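Local atomic coordinates of dTDP-4-dehydrorhamnose 3,5-epimerase (Bacillus anthracis str. Ames, PDB entry 3RYK), a protein that catalyses the epimerisation of a dTDP-4-dehydro sugar at its C3 and C5 positions, a step of dTDP-L-rhamnose biosynthesis, on a jelly-roll-like fold. Residues Glu52-Lys56 with Lys57-Thr61; Ile98-Gln102 with Gly103-Asp107. All coordinates share one frame; numbering follows the deposited sequence.

Contact 1 (Glu52-Lys56 with Lys57-Thr61); sequences ESYNK and KVLET. With TYD (thymidine-5'-diphosphate), chain D.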
loop_
_atom_site.group_PDB
_atom_site.type_symbol
_atom_site.label_atom_id
_atom_site.label_comp_id
_atom_site.label_asym_id
_atom_site.label_seq_id
_atom_site.Cartn_x
_atom_site.Cartn_y
_atom_site.Cartn_z
ATOM N N GLU A 52 -5.652 9.399 -1.183
ATOM C CA GLU A 52 -5.139 8.757 -2.388
ATOM C C GLU A 52 -3.669 8.752 -1.990
ATOM O O GLU A 52 -3.014 9.808 -1.978
ATOM C CB GLU A 52 -5.369 9.547 -3.687
ATOM C CG GLU A 52 -6.827 9.730 -4.123
ATOM C CD GLU A 52 -6.972 10.501 -5.438
ATOM O OE1 GLU A 52 -5.942 10.814 -6.092
ATOM O OE2 GLU A 52 -8.132 10.792 -5.828
ATOM N N SER A 53 -3.148 7.585 -1.621
ATOM C CA SER A 53 -1.749 7.488 -1.205
ATOM C C SER A 53 -0.803 7.446 -2.408
ATOM O O SER A 53 0.409 7.544 -2.254
ATOM C CB SER A 53 -1.517 6.303 -0.263
ATOM O OG SER A 53 -1.815 5.070 -0.869
ATOM N N TYR A 54 -1.369 7.294 -3.602
ATOM C CA TYR A 54 -0.609 7.261 -4.845
ATOM C C TYR A 54 -1.505 7.588 -6.021
ATOM O O TYR A 54 -2.584 7.030 -6.162
ATOM C CB TYR A 54 0.062 5.891 -5.088
ATOM C CG TYR A 54 0.708 5.737 -6.465
ATOM C CD1 TYR A 54 1.970 6.246 -6.738
ATOM C CD2 TYR A 54 0.050 5.052 -7.494
ATOM C CE1 TYR A 54 2.554 6.106 -8.002
ATOM C CE2 TYR A 54 0.625 4.898 -8.749
ATOM C CZ TYR A 54 1.876 5.427 -9.006
ATOM O OH TYR A 54 2.438 5.270 -10.269
ATOM N N ASN A 55 -1.022 8.500 -6.854
ATOM C CA ASN A 55 -1.704 8.924 -8.057
ATOM C C ASN A 55 -0.593 9.193 -9.055
ATOM O O ASN A 55 0.141 10.174 -8.932
ATOM C CB ASN A 55 -2.614 10.127 -7.815
ATOM C CG ASN A 55 -3.310 10.595 -9.086
ATOM O OD1 ASN A 55 -2.750 10.534 -10.184
ATOM N ND2 ASN A 55 -4.526 11.115 -8.933
ATOM N N LYS A 56 -0.479 8.296 -10.036
ATOM C CA LYS A 56 0.557 8.348 -11.072
ATOM C C LYS A 56 0.643 9.696 -11.789
ATOM O O LYS A 56 1.699 10.335 -11.792
ATOM C CB LYS A 56 0.363 7.185 -12.058
ATOM C CG LYS A 56 1.486 6.986 -13.067
ATOM C CD LYS A 56 1.288 5.706 -13.862
ATOM C CE LYS A 56 2.475 5.421 -14.803
ATOM N NZ LYS A 56 2.321 4.107 -15.493
ATOM N N LYS A 57 -0.481 10.124 -12.357
ATOM C CA LYS A 57 -0.568 11.404 -13.074
ATOM C C LYS A 57 -0.222 12.614 -12.187
ATOM O O LYS A 57 0.319 13.613 -12.691
ATOM C CB LYS A 57 -1.966 11.523 -13.671
ATOM C CG LYS A 57 -2.300 12.795 -14.396
ATOM C CD LYS A 57 -3.723 12.706 -14.973
ATOM C CE LYS A 57 -4.816 12.489 -13.916
ATOM N NZ LYS A 57 -4.827 13.570 -12.884
ATOM N N VAL A 58 -0.535 12.540 -10.889
ATOM C CA VAL A 58 -0.217 13.641 -9.957
ATOM C C VAL A 58 1.285 13.696 -9.748
ATOM O O VAL A 58 1.878 14.780 -9.753
ATOM C CB VAL A 58 -0.922 13.507 -8.592
ATOM C CG1 VAL A 58 -0.277 14.414 -7.549
ATOM C CG2 VAL A 58 -2.407 13.806 -8.733
ATOM N N LEU A 59 1.894 12.531 -9.545
ATOM C CA LEU A 59 3.337 12.458 -9.358
ATOM C C LEU A 59 4.104 13.012 -10.547
ATOM O O LEU A 59 5.085 13.726 -10.352
ATOM C CB LEU A 59 3.802 11.043 -8.996
ATOM C CG LEU A 59 3.438 10.636 -7.565
ATOM C CD1 LEU A 59 3.753 9.172 -7.311
ATOM C CD2 LEU A 59 4.184 11.537 -6.563
ATOM N N GLU A 60 3.650 12.724 -11.768
ATOM C CA GLU A 60 4.342 13.250 -12.944
ATOM C C GLU A 60 4.375 14.777 -12.914
ATOM O O GLU A 60 5.359 15.371 -13.361
ATOM C CB GLU A 60 3.723 12.770 -14.254
ATOM C CG GLU A 60 3.808 11.270 -14.448
ATOM C CD GLU A 60 3.288 10.816 -15.796
ATOM O OE1 GLU A 60 2.811 11.662 -16.580
ATOM O OE2 GLU A 60 3.372 9.602 -16.077
ATOM N N THR A 61 3.322 15.401 -12.383
ATOM C CA THR A 61 3.281 16.867 -12.305
ATOM C C THR A 61 4.391 17.331 -11.358
ATOM O O THR A 61 5.043 18.337 -11.616
ATOM C CB THR A 61 1.897 17.453 -11.845
ATOM O OG1 THR A 61 1.664 17.215 -10.445
ATOM C CG2 THR A 61 0.749 16.905 -12.688
HETATM P PA TYD D . -16.392 9.151 -0.047
HETATM O O1A TYD D . -17.138 9.116 -1.364
HETATM O O2A TYD D . -16.120 7.858 0.690
HETATM O O3A TYD D . -17.195 10.162 0.911
HETATM P PB TYD D . -18.049 9.730 2.214
HETATM O O1B TYD D . -17.016 9.623 3.312
HETATM O O2B TYD D . -18.983 10.915 2.369
HETATM O O3B TYD D . -18.741 8.433 1.827
HETATM O "O5'" TYD D . -14.973 9.878 -0.308
HETATM C "C5'" TYD D . -14.389 10.822 0.594
HETATM C "C4'" TYD D . -13.687 11.911 -0.204
HETATM O "O4'" TYD D . -12.592 11.322 -0.899
HETATM C "C3'" TYD D . -14.582 12.555 -1.254
HETATM O "O3'" TYD D . -14.691 13.960 -0.994
HETATM C "C2'" TYD D . -13.925 12.300 -2.600
HETATM C "C1'" TYD D . -12.538 11.771 -2.256
HETATM N N1 TYD D . -12.080 10.657 -3.106
HETATM C C2 TYD D . -10.933 10.768 -3.816
HETATM O O2 TYD D . -10.183 11.906 -3.756
HETATM N N3 TYD D . -10.479 9.764 -4.602
HETATM C C4 TYD D . -11.158 8.605 -4.703
HETATM O O4 TYD D . -10.671 7.605 -5.489
HETATM C C5 TYD D . -12.419 8.462 -3.933
HETATM C C5M TYD D . -13.264 7.219 -3.971
HETATM C C6 TYD D . -12.819 9.532 -3.153
HETATM O O HOH W 1 -6.752 12.371 -10.478
#

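Contact 2 (Ile98-Gln102 with Gly103-Asp107); sequences IQVMQ and GAIYD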
loop_
_atom_site.group_PDB
_atom_site.type_symbol
_atom_site.label_atom_id
_atom_site.label_comp_id
_atom_site.label_asym_id
_atom_site.label_seq_id
_atom_site.Cartn_x
_atom_site.Cartn_y
_atom_site.Cartn_z
ATOM N N ILE A 98 8.652 5.132 -0.442
ATOM C CA ILE A 98 8.342 4.560 0.848
ATOM C C ILE A 98 7.409 5.340 1.752
ATOM O O ILE A 98 7.459 6.562 1.798
ATOM C CB ILE A 98 9.657 4.410 1.661
ATOM C CG1 ILE A 98 10.730 3.563 0.934
ATOM C CG2 ILE A 98 9.384 3.805 3.042
ATOM C CD1 ILE A 98 11.725 4.321 0.094
ATOM N N GLN A 99 6.577 4.598 2.473
ATOM C CA GLN A 99 5.641 5.155 3.439
ATOM C C GLN A 99 5.485 4.175 4.600
ATOM O O GLN A 99 5.792 2.970 4.486
ATOM C CB GLN A 99 4.267 5.458 2.855
ATOM C CG GLN A 99 3.492 4.265 2.370
ATOM C CD GLN A 99 2.083 4.613 1.939
ATOM O OE1 GLN A 99 1.517 5.615 2.377
ATOM N NE2 GLN A 99 1.493 3.764 1.118
ATOM N N VAL A 100 5.001 4.711 5.712
ATOM C CA VAL A 100 4.773 3.944 6.932
ATOM C C VAL A 100 3.269 3.832 7.152
ATOM O O VAL A 100 2.548 4.854 7.220
ATOM C CB VAL A 100 5.470 4.601 8.131
ATOM C CG1 VAL A 100 5.119 3.869 9.409
ATOM C CG2 VAL A 100 6.996 4.644 7.899
ATOM N N MET A 101 2.790 2.597 7.295
ATOM C CA MET A 101 1.359 2.334 7.490
ATOM C C MET A 101 0.966 2.187 8.956
ATOM O O MET A 101 -0.191 2.455 9.342
ATOM C CB MET A 101 0.955 1.090 6.689
ATOM C CG MET A 101 1.362 1.177 5.194
ATOM S SD MET A 101 0.780 2.655 4.314
ATOM C CE MET A 101 -0.999 2.443 4.472
ATOM N N GLN A 102 1.918 1.728 9.760
ATOM C CA GLN A 102 1.729 1.541 11.172
ATOM C C GLN A 102 3.073 1.825 11.824
ATOM O O GLN A 102 4.109 1.337 11.357
ATOM C CB GLN A 102 1.232 0.130 11.484
ATOM C CG GLN A 102 0.969 -0.088 12.955
ATOM C CD GLN A 102 0.332 -1.436 13.288
ATOM O OE1 GLN A 102 -0.339 -2.059 12.463
ATOM N NE2 GLN A 102 0.501 -1.861 14.531
ATOM N N GLY A 103 3.047 2.624 12.888
ATOM C CA GLY A 103 4.246 3.005 13.607
ATOM C C GLY A 103 4.991 4.197 13.010
ATOM O O GLY A 103 4.407 5.104 12.402
ATOM N N ALA A 104 6.300 4.194 13.181
ATOM C CA ALA A 104 7.138 5.270 12.688
ATOM C C ALA A 104 8.565 4.781 12.546
ATOM O O ALA A 104 8.972 3.877 13.278
ATOM C CB ALA A 104 7.078 6.439 13.650
ATOM N N ILE A 105 9.291 5.391 11.603
ATOM C CA ILE A 105 10.673 5.067 11.320
ATOM C C ILE A 105 11.513 6.310 11.058
ATOM O O ILE A 105 10.985 7.383 10.745
ATOM C CB ILE A 105 10.776 4.195 10.017
ATOM C CG1 ILE A 105 10.467 5.030 8.745
ATOM C CG2 ILE A 105 9.906 2.975 10.111
ATOM C CD1 ILE A 105 10.371 4.218 7.447
ATOM N N TYR A 106 12.812 6.152 11.246
ATOM C CA TYR A 106 13.817 7.178 10.963
ATOM C C TYR A 106 14.445 6.579 9.729
ATOM O O TYR A 106 15.141 5.566 9.827
ATOM C CB TYR A 106 14.797 7.378 12.104
ATOM C CG TYR A 106 16.038 8.206 11.776
ATOM C CD1 TYR A 106 15.981 9.584 11.623
ATOM C CD2 TYR A 106 17.291 7.598 11.698
ATOM C CE1 TYR A 106 17.135 10.326 11.350
ATOM C CE2 TYR A 106 18.459 8.334 11.439
ATOM C CZ TYR A 106 18.380 9.692 11.262
ATOM O OH TYR A 106 19.551 10.404 11.006
ATOM N N ASP A 107 14.181 7.179 8.575
ATOM C CA ASP A 107 14.669 6.707 7.305
ATOM C C ASP A 107 15.842 7.518 6.781
ATOM O O ASP A 107 15.810 8.754 6.768
ATOM C CB ASP A 107 13.481 6.720 6.356
ATOM C CG ASP A 107 13.764 6.050 5.046
ATOM O OD1 ASP A 107 14.694 6.446 4.304
ATOM O OD2 ASP A 107 12.994 5.118 4.748
#

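Contact 1 (Glu52-Lys56 with Lys57-Thr61)
Asn55 reaches forward over the first turn of the helix that starts at Lys56 and caps it: this is an N-cap at the junction of a strand and a short helix. With CG anti to the backbone N (chi1 179°), its OD1 can accept from Val58 N at 3.1 Å, the donor N standing above the carbonyl plane, 57° out of it, and not on a lone pair. Asparagine suits the place because its short side chain offers an acceptor to the helix and still has an NH2 to spend on the other side. There ND2 gives a nearly straight bond (169°) to Glu52 OE1, in the amide plane.

On the tightly packed side, Leu59 CD1 lies 3.4 Å from Tyr54 CE1, the two side chains crossing at about a right angle, and Leu97 and Met25 also touch the leucine. Val58 CG2 presses on the Asn55 amide at CG. Asn55 O accepts from Leu59 N, an i to i+4 bond of the first turn.

The looser side is the exposed Lys57, which meets Tyr161 of the second subunit in a cation-pi contact and, through a water it holds weakly, reaches Asn55 ND2.

Glu52, steadied by the cap residue, belongs to the nucleotide pocket, which Ser189 of the second subunit also joins: its OE2 accepts from thymine N3 of the thymidine diphosphate at 2.8 Å.

Contact 2 (Ile98-Gln102 with Gly103-Asp107)
A beta-arch joins strand 96-100 of one sheet to strand 104-111 of the other and brings Val100 and Ile105 together on its inner side. Val100 CG2 meets Ile105 CD1 at 3.4 Å, closer than usual for two methyl groups, and the side chains slide past each other in opposite directions. Ile105 holds CG1 between its backbone N and carbonyl carbon (chi1 71°), and the extended chain beyond it lays CD1 against the valine. Branched residues fit here: they suit extended backbone, and each presents more than one carbon to the buried interior. Val100 uses its other branch too, CG1 lying 3.3 Å from Gly103 O.

In a jelly-roll-like fold two antiparallel sheets face each other, and this corner carries the chain from one to the other. The short strand axes approach to 7.8 Å at 147°, too far apart for these strands to pair as neighbours. Where the first strand leaves its sheet, Met101 and Gln102 both face Ile153 of the adjacent strand, a classic beta bulge. Gly103 follows with a positive phi of 84°, a backbone shape glycine adopts easily. The Gln102 side chain keeps CG 3.4 Å from Gly103 N and packs on Gln102 of the second subunit.

Farther along, the buried Asp107 lies beside Ile98, OD2 standing 4.2 Å from CG2 of the isoleucine, and the same oxygen is hydrogen-bonded to His143 NE2.

Contact 1 sits toward the periphery and is only partly buried, whereas contact 2 lies nearer the middle of the chain and is mostly buried. Their chemistry follows: 52-61 is held largely by polar bonds around a helix start and reaches a nucleotide, while 98-107 relies on branched aliphatic side chains between two sheets and on a glycine at the bend. Both begin in strands of the same sheet, 48-55 and 96-100, and they touch where Ser53 OG comes within 4.1 Å of Gln99 NE2. Each also meets the second subunit, contact 1 through a beta ladder continuing across the interface and contact 2 through side-chain packing.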